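Local coordinates for protein Poly(A) RNA polymerase GLD2 (Rattus norvegicus, PDB 6LBK) that probably adds successive AMP units from ATP to the 3' ends of selected cytoplasmic mRNAs, and single nucleotides to certain microRNAs, with magnesium or manganese as cofactor, at residues L75-A78 with Q79-E83. The protein carries 1 engineered substitution. Sequence-based numbering, arbitrary orientation.
Sequences LCRA and QLQRE
The guanidinium of Arg-77 has the amide of Gln-81 at its edge, OE1 near its plane; the two planes are 61° apart. Gln-79 CD lies in plane at the edge of the Arg-82 guanidinium, where NE bonds OE1 only weakly. These are side-chain pairs on helix 67-85, which packs against the palm-domain sheet of the nucleotidyltransferase fold. The bond from Arg-77 NH1 to Gln-81 OE1 is weak (3.1 Å). Arg-77 NH2 forms a salt bridge with Glu-74, and Gln-81 OE1 also accepts from Leu-93 N of edge strand 91-96. Arg-77 NH1 also reaches Leu-93 O, so the pair ties the helix to that strand. On the buried side, Leu-80 CD1 lies 3.9 Å from Cys-76 SG. Leu-80 has CG anti to the carbonyl carbon (chi1 -74°), which sets the branch close to Cys-76. Leu-80 also touches Leu-93, Phe-142 and Phe-165. With an alanine here CG and both methyls are gone, which would probably open a gap facing these residues and leave Cys-76 SG without this apolar neighbour. Glu-83 OE1 bonds Tyr-149 OH and accepts from Gln-79 NE2 at 2.7 Å, with NE2 41° out of the carboxylate plane.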
ATOM      1  N   LEU A  75       9.903 -17.797   2.988  1.00 56.81           N
ATOM      2  CA  LEU A  75       9.978 -19.150   3.535  1.00 60.19           C
ATOM      3  C   LEU A  75       8.648 -19.552   4.143  1.00 60.55           C
ATOM      4  O   LEU A  75       8.194 -20.697   3.979  1.00 56.02           O
ATOM      5  CB  LEU A  75      11.069 -19.220   4.598  1.00 51.72           C
ATOM      6  CG  LEU A  75      12.466 -19.017   4.074  1.00 52.98           C
ATOM      7  CD1 LEU A  75      13.448 -18.884   5.234  1.00 53.31           C
ATOM      8  CD2 LEU A  75      12.776 -20.204   3.178  1.00 54.26           C
ATOM      9  N   CYS A  76       7.981 -18.604   4.807  1.00 62.92           N
ATOM     10  CA  CYS A  76       6.653 -18.898   5.328  1.00 56.88           C
ATOM     11  C   CYS A  76       5.632 -19.112   4.203  1.00 64.03           C
ATOM     12  O   CYS A  76       4.787 -20.014   4.292  1.00 65.52           O
ATOM     13  CB  CYS A  76       6.225 -17.786   6.269  1.00 43.68           C
ATOM     14  SG  CYS A  76       4.618 -18.119   6.970  1.00 58.45           S
ATOM     15  N   ARG A  77       5.705 -18.301   3.133  1.00 57.98           N
ATOM     16  CA  ARG A  77       4.793 -18.439   1.998  1.00 45.09           C
ATOM     17  C   ARG A  77       4.941 -19.800   1.322  1.00 54.16           C
ATOM     18  O   ARG A  77       3.946 -20.483   1.044  1.00 54.70           O
ATOM     19  CB  ARG A  77       5.051 -17.340   0.965  1.00 43.49           C
ATOM     20  CG  ARG A  77       4.084 -17.425  -0.203  1.00 44.30           C
ATOM     21  CD  ARG A  77       4.661 -16.975  -1.517  1.00 45.43           C
ATOM     22  NE  ARG A  77       5.837 -17.740  -1.906  1.00 51.01           N
ATOM     23  CZ  ARG A  77       5.771 -18.950  -2.448  1.00 53.69           C
ATOM     24  NH1 ARG A  77       4.582 -19.518  -2.630  1.00 60.56           N
ATOM     25  NH2 ARG A  77       6.877 -19.590  -2.804  1.00 49.02           N
ATOM     26  N   ALA A  78       6.178 -20.202   1.032  1.00 50.62           N
ATOM     27  CA  ALA A  78       6.406 -21.503   0.411  1.00 49.90           C
ATOM     28  C   ALA A  78       5.967 -22.660   1.314  1.00 59.21           C
ATOM     29  O   ALA A  78       5.328 -23.613   0.837  1.00 65.11           O
ATOM     30  CB  ALA A  78       7.874 -21.633   0.042  1.00 47.39           C
ATOM     31  N   GLN A  79       6.269 -22.594   2.626  1.00 54.40           N
ATOM     32  CA  GLN A  79       5.845 -23.686   3.515  1.00 53.54           C
ATOM     33  C   GLN A  79       4.332 -23.769   3.592  1.00 53.73           C
ATOM     34  O   GLN A  79       3.758 -24.857   3.595  1.00 63.32           O
ATOM     35  CB  GLN A  79       6.426 -23.528   4.927  1.00 49.29           C
ATOM     36  CG  GLN A  79       5.857 -24.500   5.959  1.00 48.63           C
ATOM     37  CD  GLN A  79       6.250 -25.976   5.694  1.00 57.70           C
ATOM     38  OE1 GLN A  79       7.299 -26.263   5.120  1.00 61.03           O
ATOM     39  NE2 GLN A  79       5.417 -26.900   6.139  1.00 51.39           N
ATOM     40  N   LEU A  80       3.664 -22.633   3.650  1.00 66.80           N
ATOM     41  CA  LEU A  80       2.219 -22.674   3.730  1.00 60.10           C
ATOM     42  C   LEU A  80       1.603 -23.131   2.413  1.00 55.31           C
ATOM     43  O   LEU A  80       0.578 -23.807   2.422  1.00 60.68           O
ATOM     44  CB  LEU A  80       1.686 -21.315   4.166  1.00 53.57           C
ATOM     45  CG  LEU A  80       1.943 -21.063   5.651  1.00 62.96           C
ATOM     46  CD1 LEU A  80       1.210 -19.811   6.103  1.00 54.23           C
ATOM     47  CD2 LEU A  80       1.526 -22.265   6.515  1.00 55.49           C
ATOM     48  N   GLN A  81       2.172 -22.745   1.271  1.00 47.13           N
ATOM     49  CA  GLN A  81       1.631 -23.247   0.016  1.00 55.70           C
ATOM     50  C   GLN A  81       1.692 -24.767  -0.018  1.00 59.71           C
ATOM     51  O   GLN A  81       0.700 -25.445  -0.298  1.00 56.33           O
ATOM     52  CB  GLN A  81       2.404 -22.697  -1.163  1.00 51.70           C
ATOM     53  CG  GLN A  81       1.845 -23.239  -2.430  1.00 49.23           C
ATOM     54  CD  GLN A  81       2.557 -22.676  -3.591  1.00 59.86           C
ATOM     55  OE1 GLN A  81       2.457 -21.471  -3.872  1.00 64.90           O
ATOM     56  NE2 GLN A  81       3.302 -23.525  -4.291  1.00 59.71           N
ATOM     57  N   ARG A  82       2.869 -25.310   0.264  1.00 60.17           N
ATOM     58  CA  ARG A  82       3.021 -26.745   0.408  1.00 64.70           C
ATOM     59  C   ARG A  82       1.960 -27.298   1.348  1.00 71.61           C
ATOM     60  O   ARG A  82       1.308 -28.311   1.059  1.00 85.00           O
ATOM     61  CB  ARG A  82       4.428 -27.001   0.930  1.00 65.08           C
ATOM     62  CG  ARG A  82       4.922 -28.369   0.896  1.00 54.43           C
ATOM     63  CD  ARG A  82       6.359 -28.249   1.225  1.00 53.90           C
ATOM     64  NE  ARG A  82       6.668 -28.447   2.637  1.00 64.43           N
ATOM     65  CZ  ARG A  82       7.038 -29.620   3.148  1.00 68.74           C
ATOM     66  NH1 ARG A  82       7.332 -29.710   4.438  1.00 75.46           N
ATOM     67  NH2 ARG A  82       7.110 -30.698   2.368  1.00 57.48           N
ATOM     68  N   GLU A  83       1.767 -26.632   2.483  1.00 60.09           N
ATOM     69  CA  GLU A  83       0.843 -27.136   3.487  1.00 52.88           C
ATOM     70  C   GLU A  83      -0.610 -27.083   2.983  1.00 66.99           C
ATOM     71  O   GLU A  83      -1.372 -28.041   3.159  1.00 78.95           O
ATOM     72  CB  GLU A  83       1.051 -26.334   4.780  1.00 48.16           C
ATOM     73  CG  GLU A  83       0.670 -27.053   6.066  1.00 68.89           C
ATOM     74  CD  GLU A  83       1.828 -27.707   6.875  1.00 70.45           C
ATOM     75  OE1 GLU A  83       2.892 -27.098   7.116  1.00 73.31           O
ATOM     76  OE2 GLU A  83       1.639 -28.845   7.318  1.00 71.97           O
TER